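Local coordinates for response regulator aspartate phosphatase H (Bacillus subtilis, PDB 3Q15), which dephosphorylates the sporulation phosphotransferase Spo0F and also acts on the competence regulator ComA, helping to separate the two processes in time, at residues Lys21-Pro29 and Val81-Glu89; Tyr198-Leu209 and Ser224-Ser235. All coordinates share one frame; numbering follows the deposited sequence.

Contact 1: Lys21-Pro29 and Val81-Glu89; sequences KMIRQFSVP and VTELLETIE
The Phe26 ring carries Leu84 CD2 on one face, 3.5 Å from the ring centroid and 22° off the normal, a CH-pi contact displaced toward CE1; the carbonyl O of Ile23 lies over the opposite face, near the rim. At the ring's edge Ile88 CD1 comes close to CE1, from the direction opposite to Phe26's own, and Leu85 CD1 approaches CE2 obliquely. The second flat group, the Arg24 guanidinium, has Leu85 CD2 over one face, 3.4 Å from NH2, and Glu89 at its edge. NE and NH2 both grip the same oxygen of Glu89, OE1, side-on and in the guanidinium plane, at 3.0 Å from NE and 2.7 Å from NH2; the NH2 bond uses the syn lone pair, and the guanidinium and carboxylate are nearly coplanar, 21° apart. The arginine chain is extended at chi2 and bends at chi3 (74°), which turns its head toward the extended Glu89. Phe26 ends helix 9-24 as the C-prime residue of a Schellman motif, with Ser27 N bonded to Met22 O and Phe26 N to Ile23 O. The turn between helices 9-24 and 28-41 of the N-terminal three-helix bundle thereby delivers the ring to helix 81-89. Val81 CG1 packs against the main chain just before the ring, 3.3 Å from Arg24 O. Were Arg24 an alanine, the Glu89 carboxylate would probably lose its charged mate, and Leu85 CD2 the flat group that covers it. Leu85 also touches Arg61 of helix 49-67, while Leu84 rests on Leu69 and Ile88 on Tyr68.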
loop_
_atom_site.group_PDB
_atom_site.type_symbol
_atom_site.label_atom_id
_atom_site.label_comp_id
_atom_site.label_asym_id
_atom_site.label_seq_id
_atom_site.Cartn_x
_atom_site.Cartn_y
_atom_site.Cartn_z
ATOM N N LYS A 21 1.881 -12.747 -26.137
ATOM C CA LYS A 21 1.154 -14.001 -25.978
ATOM C C LYS A 21 1.140 -14.803 -27.278
ATOM O O LYS A 21 1.358 -16.015 -27.272
ATOM C CB LYS A 21 -0.276 -13.739 -25.504
ATOM C CG LYS A 21 -0.387 -13.255 -24.066
ATOM C CD LYS A 21 -1.839 -13.018 -23.685
ATOM C CE LYS A 21 -1.974 -12.670 -22.210
ATOM N NZ LYS A 21 -1.115 -11.513 -21.843
ATOM N N MET A 22 0.883 -14.125 -28.391
ATOM C CA MET A 22 0.863 -14.795 -29.684
ATOM C C MET A 22 2.246 -15.342 -30.032
ATOM O O MET A 22 2.373 -16.433 -30.586
ATOM C CB MET A 22 0.367 -13.854 -30.781
ATOM C CG MET A 22 -1.093 -13.426 -30.639
ATOM S SD MET A 22 -2.272 -14.796 -30.563
ATOM C CE MET A 22 -2.378 -15.067 -28.790
ATOM N N ILE A 23 3.281 -14.581 -29.696
ATOM C CA ILE A 23 4.654 -15.007 -29.937
ATOM C C ILE A 23 4.985 -16.301 -29.198
ATOM O O ILE A 23 5.535 -17.236 -29.782
ATOM C CB ILE A 23 5.658 -13.913 -29.519
ATOM C CG1 ILE A 23 5.586 -12.734 -30.493
ATOM C CG2 ILE A 23 7.071 -14.475 -29.470
ATOM C CD1 ILE A 23 6.480 -11.571 -30.116
ATOM N N ARG A 24 4.641 -16.354 -27.914
ATOM C CA ARG A 24 5.004 -17.497 -27.077
ATOM C C ARG A 24 4.239 -18.765 -27.454
ATOM O O ARG A 24 4.620 -19.867 -27.063
ATOM C CB ARG A 24 4.832 -17.167 -25.591
ATOM C CG ARG A 24 5.717 -16.021 -25.121
ATOM C CD ARG A 24 5.732 -15.902 -23.609
ATOM N NE ARG A 24 6.514 -16.959 -22.973
ATOM C CZ ARG A 24 6.028 -17.822 -22.087
ATOM N NH1 ARG A 24 4.753 -17.764 -21.726
ATOM N NH2 ARG A 24 6.821 -18.741 -21.557
ATOM N N GLN A 25 3.164 -18.598 -28.219
ATOM C CA GLN A 25 2.429 -19.734 -28.763
ATOM C C GLN A 25 2.752 -19.888 -30.243
ATOM O O GLN A 25 2.086 -20.627 -30.966
ATOM C CB GLN A 25 0.924 -19.570 -28.551
ATOM C CG GLN A 25 0.519 -19.583 -27.093
ATOM C CD GLN A 25 -0.974 -19.431 -26.901
ATOM O OE1 GLN A 25 -1.423 -18.747 -25.982
ATOM N NE2 GLN A 25 -1.753 -20.074 -27.762
ATOM N N PHE A 26 3.782 -19.171 -30.682
ATOM C CA PHE A 26 4.294 -19.289 -32.044
ATOM C C PHE A 26 3.205 -19.179 -33.108
ATOM O O PHE A 26 3.171 -19.969 -34.052
ATOM C CB PHE A 26 5.060 -20.603 -32.212
ATOM C CG PHE A 26 6.281 -20.704 -31.349
ATOM C CD1 PHE A 26 7.525 -20.359 -31.847
ATOM C CD2 PHE A 26 6.186 -21.140 -30.038
ATOM C CE1 PHE A 26 8.651 -20.448 -31.054
ATOM C CE2 PHE A 26 7.311 -21.231 -29.241
ATOM C CZ PHE A 26 8.543 -20.886 -29.750
ATOM N N SER A 27 2.320 -18.201 -32.952
ATOM C CA SER A 27 1.301 -17.941 -33.960
ATOM C C SER A 27 1.717 -16.750 -34.809
ATOM O O SER A 27 1.441 -15.604 -34.460
ATOM C CB SER A 27 -0.056 -17.674 -33.308
ATOM O OG SER A 27 -1.077 -17.580 -34.291
ATOM N N VAL A 28 2.383 -17.023 -35.925
ATOM C CA VAL A 28 2.931 -15.959 -36.763
ATOM C C VAL A 28 1.872 -14.979 -37.289
ATOM O O VAL A 28 2.026 -13.765 -37.140
ATOM C CB VAL A 28 3.782 -16.525 -37.923
ATOM C CG1 VAL A 28 4.340 -15.398 -38.777
ATOM C CG2 VAL A 28 4.908 -17.384 -37.374
ATOM N N PRO A 29 0.792 -15.497 -37.899
ATOM C CA PRO A 29 -0.256 -14.614 -38.423
ATOM C C PRO A 29 -0.759 -13.622 -37.375
ATOM O O PRO A 29 -0.797 -12.421 -37.631
ATOM C CB PRO A 29 -1.371 -15.590 -38.803
ATOM C CG PRO A 29 -0.655 -16.854 -39.126
ATOM C CD PRO A 29 0.490 -16.917 -38.150
ATOM N N VAL A 81 5.153 -26.551 -28.444
ATOM C CA VAL A 81 5.308 -25.173 -28.021
ATOM C C VAL A 81 6.186 -25.127 -26.776
ATOM O O VAL A 81 7.092 -24.303 -26.683
ATOM C CB VAL A 81 3.945 -24.507 -27.740
ATOM C CG1 VAL A 81 4.135 -23.153 -27.055
ATOM C CG2 VAL A 81 3.157 -24.353 -29.030
ATOM N N THR A 82 5.926 -26.025 -25.829
ATOM C CA THR A 82 6.704 -26.075 -24.594
ATOM C C THR A 82 8.194 -26.245 -24.877
ATOM O O THR A 82 9.026 -25.497 -24.360
ATOM C CB THR A 82 6.244 -27.221 -23.675
ATOM O OG1 THR A 82 4.900 -26.978 -23.238
ATOM C CG2 THR A 82 7.155 -27.322 -22.461
ATOM N N GLU A 83 8.526 -27.235 -25.700
ATOM C CA GLU A 83 9.916 -27.522 -26.035
ATOM C C GLU A 83 10.564 -26.358 -26.771
ATOM O O GLU A 83 11.619 -25.870 -26.373
ATOM C CB GLU A 83 10.006 -28.798 -26.876
ATOM C CG GLU A 83 9.612 -30.050 -26.113
ATOM C CD GLU A 83 9.424 -31.254 -27.013
ATOM O OE1 GLU A 83 8.878 -31.088 -28.125
ATOM O OE2 GLU A 83 9.820 -32.367 -26.607
ATOM N N LEU A 84 9.920 -25.915 -27.844
ATOM C CA LEU A 84 10.442 -24.824 -28.652
ATOM C C LEU A 84 10.612 -23.566 -27.807
ATOM O O LEU A 84 11.548 -22.791 -28.007
ATOM C CB LEU A 84 9.507 -24.552 -29.832
ATOM C CG LEU A 84 10.078 -23.750 -31.000
ATOM C CD1 LEU A 84 11.307 -24.435 -31.581
ATOM C CD2 LEU A 84 9.021 -23.553 -32.074
ATOM N N LEU A 85 9.703 -23.375 -26.856
ATOM C CA LEU A 85 9.729 -22.210 -25.980
ATOM C C LEU A 85 10.968 -22.221 -25.085
ATOM O O LEU A 85 11.635 -21.200 -24.922
ATOM C CB LEU A 85 8.452 -22.158 -25.135
ATOM C CG LEU A 85 7.937 -20.795 -24.673
ATOM C CD1 LEU A 85 8.005 -19.765 -25.793
ATOM C CD2 LEU A 85 6.514 -20.928 -24.143
ATOM N N GLU A 86 11.276 -23.380 -24.512
ATOM C CA GLU A 86 12.440 -23.516 -23.644
ATOM C C GLU A 86 13.728 -23.294 -24.435
ATOM O O GLU A 86 14.729 -22.814 -23.900
ATOM C CB GLU A 86 12.446 -24.895 -22.975
ATOM C CG GLU A 86 13.561 -25.108 -21.964
ATOM C CD GLU A 86 14.880 -25.471 -22.615
ATOM O OE1 GLU A 86 14.859 -25.968 -23.761
ATOM O OE2 GLU A 86 15.937 -25.260 -21.983
ATOM N N THR A 87 13.688 -23.643 -25.716
ATOM C CA THR A 87 14.840 -23.497 -26.598
ATOM C C THR A 87 15.177 -22.025 -26.814
ATOM O O THR A 87 16.343 -21.640 -26.859
ATOM C CB THR A 87 14.585 -24.178 -27.961
ATOM O OG1 THR A 87 14.337 -25.575 -27.759
ATOM C CG2 THR A 87 15.784 -24.016 -28.883
ATOM N N ILE A 88 14.145 -21.202 -26.942
ATOM C CA ILE A 88 14.333 -19.779 -27.188
ATOM C C ILE A 88 14.632 -18.997 -25.909
ATOM O O ILE A 88 15.486 -18.115 -25.906
ATOM C CB ILE A 88 13.103 -19.173 -27.888
ATOM C CG1 ILE A 88 12.933 -19.790 -29.277
ATOM C CG2 ILE A 88 13.227 -17.660 -27.992
ATOM C CD1 ILE A 88 11.759 -19.235 -30.057
ATOM N N GLU A 89 13.932 -19.324 -24.828
ATOM C CA GLU A 89 14.020 -18.547 -23.590
ATOM C C GLU A 89 15.308 -18.771 -22.794
ATOM O O GLU A 89 15.910 -17.820 -22.294
ATOM C CB GLU A 89 12.809 -18.828 -22.700
ATOM C CG GLU A 89 11.496 -18.369 -23.286
ATOM C CD GLU A 89 10.329 -18.607 -22.351
ATOM O OE1 GLU A 89 9.216 -18.163 -22.684
ATOM O OE2 GLU A 89 10.528 -19.235 -21.287
#

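Contact 2: Tyr198-Leu209 and Ser224-Ser235; sequences YDKALPHLEAAL and SLLNIANSYDRS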
loop_
_atom_site.group_PDB
_atom_site.type_symbol
_atom_site.label_atom_id
_atom_site.label_comp_id
_atom_site.label_asym_id
_atom_site.label_seq_id
_atom_site.Cartn_x
_atom_site.Cartn_y
_atom_site.Cartn_z
ATOM N N TYR A 198 2.288 20.465 6.380
ATOM C CA TYR A 198 3.020 21.358 5.494
ATOM C C TYR A 198 4.405 21.686 6.049
ATOM O O TYR A 198 5.359 21.858 5.292
ATOM C CB TYR A 198 2.217 22.638 5.264
ATOM C CG TYR A 198 0.749 22.377 5.014
ATOM C CD1 TYR A 198 0.317 21.827 3.813
ATOM C CD2 TYR A 198 -0.206 22.673 5.981
ATOM C CE1 TYR A 198 -1.028 21.583 3.582
ATOM C CE2 TYR A 198 -1.555 22.431 5.757
ATOM C CZ TYR A 198 -1.956 21.887 4.557
ATOM O OH TYR A 198 -3.291 21.644 4.329
ATOM N N ASP A 199 4.514 21.764 7.370
ATOM C CA ASP A 199 5.799 22.041 7.997
ATOM C C ASP A 199 6.812 20.926 7.718
ATOM O O ASP A 199 8.011 21.178 7.640
ATOM C CB ASP A 199 5.635 22.277 9.503
ATOM C CG ASP A 199 4.985 21.105 10.213
ATOM O OD1 ASP A 199 5.438 20.754 11.324
ATOM O OD2 ASP A 199 4.017 20.533 9.665
ATOM N N LYS A 200 6.330 19.697 7.555
ATOM C CA LYS A 200 7.221 18.585 7.233
ATOM C C LYS A 200 7.612 18.606 5.763
ATOM O O LYS A 200 8.708 18.186 5.400
ATOM C CB LYS A 200 6.581 17.246 7.599
ATOM C CG LYS A 200 6.479 17.014 9.093
ATOM C CD LYS A 200 5.717 15.739 9.400
ATOM C CE LYS A 200 5.551 15.546 10.899
ATOM N NZ LYS A 200 4.782 14.309 11.192
ATOM N N ALA A 201 6.715 19.106 4.923
ATOM C CA ALA A 201 6.980 19.198 3.492
ATOM C C ALA A 201 8.024 20.267 3.173
ATOM O O ALA A 201 8.828 20.112 2.251
ATOM C CB ALA A 201 5.695 19.489 2.743
ATOM N N LEU A 202 7.999 21.352 3.940
ATOM C CA LEU A 202 8.796 22.532 3.628
ATOM C C LEU A 202 10.292 22.250 3.453
ATOM O O LEU A 202 10.895 22.716 2.485
ATOM C CB LEU A 202 8.567 23.639 4.664
ATOM C CG LEU A 202 9.290 24.965 4.389
ATOM C CD1 LEU A 202 8.855 25.554 3.052
ATOM C CD2 LEU A 202 9.054 25.952 5.524
ATOM N N PRO A 203 10.898 21.485 4.379
ATOM C CA PRO A 203 12.333 21.215 4.237
ATOM C C PRO A 203 12.663 20.583 2.888
ATOM O O PRO A 203 13.664 20.944 2.274
ATOM C CB PRO A 203 12.623 20.229 5.376
ATOM C CG PRO A 203 11.573 20.511 6.390
ATOM C CD PRO A 203 10.342 20.874 5.600
ATOM N N HIS A 204 11.823 19.663 2.424
ATOM C CA HIS A 204 12.071 18.998 1.149
ATOM C C HIS A 204 11.914 19.963 -0.021
ATOM O O HIS A 204 12.668 19.903 -0.993
ATOM C CB HIS A 204 11.158 17.779 0.991
ATOM C CG HIS A 204 11.317 16.774 2.089
ATOM N ND1 HIS A 204 12.401 15.924 2.168
ATOM C CD2 HIS A 204 10.548 16.505 3.169
ATOM C CE1 HIS A 204 12.284 15.166 3.243
ATOM N NE2 HIS A 204 11.168 15.497 3.867
ATOM N N LEU A 205 10.943 20.863 0.080
ATOM C CA LEU A 205 10.754 21.870 -0.955
ATOM C C LEU A 205 11.952 22.815 -1.017
ATOM O O LEU A 205 12.340 23.266 -2.095
ATOM C CB LEU A 205 9.459 22.652 -0.725
ATOM C CG LEU A 205 8.163 21.838 -0.835
ATOM C CD1 LEU A 205 6.948 22.726 -0.624
ATOM C CD2 LEU A 205 8.075 21.128 -2.177
ATOM N N GLU A 206 12.545 23.105 0.136
ATOM C CA GLU A 206 13.708 23.986 0.173
ATOM C C GLU A 206 14.929 23.309 -0.445
ATOM O O GLU A 206 15.685 23.939 -1.184
ATOM C CB GLU A 206 14.003 24.449 1.602
ATOM C CG GLU A 206 12.946 25.386 2.178
ATOM C CD GLU A 206 13.221 25.777 3.620
ATOM O OE1 GLU A 206 12.679 26.809 4.070
ATOM O OE2 GLU A 206 13.972 25.052 4.306
ATOM N N ALA A 207 15.120 22.029 -0.146
ATOM C CA ALA A 207 16.226 21.281 -0.737
ATOM C C ALA A 207 16.052 21.211 -2.247
ATOM O O ALA A 207 17.016 21.321 -3.000
ATOM C CB ALA A 207 16.301 19.881 -0.146
ATOM N N ALA A 208 14.810 21.032 -2.686
ATOM C CA ALA A 208 14.512 21.012 -4.112
ATOM C C ALA A 208 14.866 22.349 -4.752
ATOM O O ALA A 208 15.467 22.390 -5.823
ATOM C CB ALA A 208 13.045 20.672 -4.353
ATOM N N LEU A 209 14.494 23.442 -4.092
ATOM C CA LEU A 209 14.825 24.768 -4.598
ATOM C C LEU A 209 16.335 24.943 -4.754
ATOM O O LEU A 209 16.807 25.405 -5.793
ATOM C CB LEU A 209 14.266 25.866 -3.687
ATOM C CG LEU A 209 14.699 27.296 -4.039
ATOM C CD1 LEU A 209 14.275 27.662 -5.456
ATOM C CD2 LEU A 209 14.150 28.308 -3.039
ATOM N N SER A 224 9.612 25.150 -7.722
ATOM C CA SER A 224 10.023 25.016 -6.325
ATOM C C SER A 224 9.543 26.199 -5.495
ATOM O O SER A 224 9.046 26.028 -4.379
ATOM C CB SER A 224 11.546 24.898 -6.215
ATOM O OG SER A 224 12.019 23.740 -6.887
ATOM N N LEU A 225 9.706 27.398 -6.045
ATOM C CA LEU A 225 9.305 28.622 -5.362
ATOM C C LEU A 225 7.791 28.660 -5.186
ATOM O O LEU A 225 7.286 29.090 -4.150
ATOM C CB LEU A 225 9.782 29.844 -6.148
ATOM C CG LEU A 225 11.287 30.126 -6.135
ATOM C CD1 LEU A 225 11.651 31.176 -7.176
ATOM C CD2 LEU A 225 11.738 30.571 -4.748
ATOM N N LEU A 226 7.075 28.204 -6.208
ATOM C CA LEU A 226 5.623 28.106 -6.147
ATOM C C LEU A 226 5.195 27.119 -5.068
ATOM O O LEU A 226 4.292 27.395 -4.278
ATOM C CB LEU A 226 5.069 27.669 -7.501
ATOM C CG LEU A 226 3.572 27.368 -7.563
ATOM C CD1 LEU A 226 2.762 28.576 -7.123
ATOM C CD2 LEU A 226 3.192 26.950 -8.969
ATOM N N ASN A 227 5.850 25.964 -5.041
ATOM C CA ASN A 227 5.555 24.943 -4.047
ATOM C C ASN A 227 5.820 25.430 -2.628
ATOM O O ASN A 227 5.043 25.156 -1.715
ATOM C CB ASN A 227 6.339 23.661 -4.345
ATOM C CG ASN A 227 5.811 22.932 -5.569
ATOM O OD1 ASN A 227 4.717 23.222 -6.044
ATOM N ND2 ASN A 227 6.581 21.978 -6.076
ATOM N N ILE A 228 6.916 26.161 -2.452
ATOM C CA ILE A 228 7.226 26.771 -1.167
ATOM C C ILE A 228 6.133 27.761 -0.761
ATOM O O ILE A 228 5.670 27.750 0.381
ATOM C CB ILE A 228 8.593 27.486 -1.197
ATOM C CG1 ILE A 228 9.711 26.468 -1.428
ATOM C CG2 ILE A 228 8.829 28.247 0.094
ATOM C CD1 ILE A 228 11.076 27.083 -1.582
ATOM N N ALA A 229 5.721 28.607 -1.702
ATOM C CA ALA A 229 4.667 29.589 -1.450
ATOM C C ALA A 229 3.347 28.928 -1.036
ATOM O O ALA A 229 2.708 29.351 -0.072
ATOM C CB ALA A 229 4.465 30.476 -2.671
ATOM N N ASN A 230 2.938 27.896 -1.767
ATOM C CA ASN A 230 1.723 27.169 -1.411
ATOM C C ASN A 230 1.857 26.536 -0.033
ATOM O O ASN A 230 0.890 26.455 0.724
ATOM C CB ASN A 230 1.394 26.097 -2.451
ATOM C CG ASN A 230 0.796 26.677 -3.716
ATOM O OD1 ASN A 230 0.029 27.636 -3.667
ATOM N ND2 ASN A 230 1.146 26.096 -4.859
ATOM N N SER A 231 3.064 26.082 0.284
ATOM C CA SER A 231 3.324 25.466 1.578
ATOM C C SER A 231 3.099 26.472 2.702
ATOM O O SER A 231 2.407 26.181 3.676
ATOM C CB SER A 231 4.750 24.915 1.633
ATOM O OG SER A 231 4.997 24.245 2.860
ATOM N N TYR A 232 3.696 27.655 2.559
ATOM C CA TYR A 232 3.527 28.733 3.528
ATOM C C TYR A 232 2.079 29.202 3.590
ATOM O O TYR A 232 1.553 29.480 4.669
ATOM C CB TYR A 232 4.422 29.924 3.180
ATOM C CG TYR A 232 5.875 29.775 3.577
ATOM C CD1 TYR A 232 6.883 29.865 2.629
ATOM C CD2 TYR A 232 6.241 29.565 4.903
ATOM C CE1 TYR A 232 8.219 29.746 2.984
ATOM C CE2 TYR A 232 7.578 29.442 5.269
ATOM C CZ TYR A 232 8.560 29.533 4.302
ATOM O OH TYR A 232 9.888 29.413 4.647
ATOM N N ASP A 233 1.439 29.309 2.429
ATOM C CA ASP A 233 0.048 29.742 2.377
ATOM C C ASP A 233 -0.823 28.804 3.193
ATOM O O ASP A 233 -1.725 29.242 3.904
ATOM C CB ASP A 233 -0.461 29.796 0.936
ATOM C CG ASP A 233 -1.907 30.255 0.844
ATOM O OD1 ASP A 233 -2.258 31.278 1.472
ATOM O OD2 ASP A 233 -2.694 29.589 0.144
ATOM N N ARG A 234 -0.547 27.507 3.090
ATOM C CA ARG A 234 -1.348 26.507 3.781
ATOM C C ARG A 234 -0.954 26.326 5.246
ATOM O O ARG A 234 -1.769 25.895 6.062
ATOM C CB ARG A 234 -1.312 25.171 3.031
ATOM C CG ARG A 234 -2.131 25.183 1.748
ATOM C CD ARG A 234 -2.056 23.861 1.008
ATOM N NE ARG A 234 -0.718 23.603 0.493
ATOM C CZ ARG A 234 -0.402 22.572 -0.282
ATOM N NH1 ARG A 234 -1.333 21.699 -0.637
ATOM N NH2 ARG A 234 0.846 22.417 -0.703
ATOM N N SER A 235 0.290 26.660 5.580
ATOM C CA SER A 235 0.752 26.563 6.962
ATOM C C SER A 235 0.327 27.791 7.773
ATOM O O SER A 235 0.403 27.792 9.002
ATOM C CB SER A 235 2.270 26.380 7.019
ATOM O OG SER A 235 2.934 27.464 6.400
#
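Tyr198 lays its ring against Arg234, whose CB stands over the ring centre 3.6 Å from the centroid, a CH-pi contact only 9° off the normal. The arginine chain bends at chi3, and the guanidinium lies with one face toward the CD1-CE1 side of the ring, the planes 33° apart. Its NE donates to Asn230 O from above the carbonyl plane, and NH2 forms a salt bridge with Asp193 of helix 178-194. One turn on, Leu202 spreads its methyls: CD1 meets Ile228 CG2, and CD2 lies 3.8 Å from Tyr232 CE2, crossing the tyrosine at about a right angle. Segments 198-209 and 224-235 run antiparallel, 160° apart in direction, their axes approaching to 9.0 Å; they lie in helices 198-214 and 218-235, within predicted TPR 3 and TPR 4, and pack as neighbouring helices do in a TPR superhelix. Leu205 inserts next; its CD1 comes 3.3 Å from the backbone Asn227 O and also touches Ser231 CB, while CB leans on Ile228 CG1. Leu205 also touches Ala189 of helix 178-194. Glu206 skirts the margin, OE1 3.9 Å from Tyr232 OH. At the far end Leu209, with CG anti to the backbone N, brings CD2 against both Ile228 CD1, at 3.6 Å, and Leu225 CD2, and its CB packs on Ser224 CB. The hydroxyl of Ser224 is hydrogen-bonded to Phe220 O.

Overall arrangement
Contact 1 is a surface contact, its centre about 38 Å from that of the chain, while contact 2 is partly buried, its centre about 18 Å from that of the chain, on the opposite side; their nearest atoms are about 38 Å apart. They share no helix. Contact 1 brings a helix end and turn of the N-terminal bundle against the short helix 81-89, whereas contact 2 pairs two long helices of the TPR domain and buries nearly twice the area. A salt bridge crosses contact 1; contact 2 rests on leucine and isoleucine packing plus a tyrosine lying on an arginine chain, whose charged partner comes from a third helix. Both contacts place an aliphatic carbon over an aromatic face.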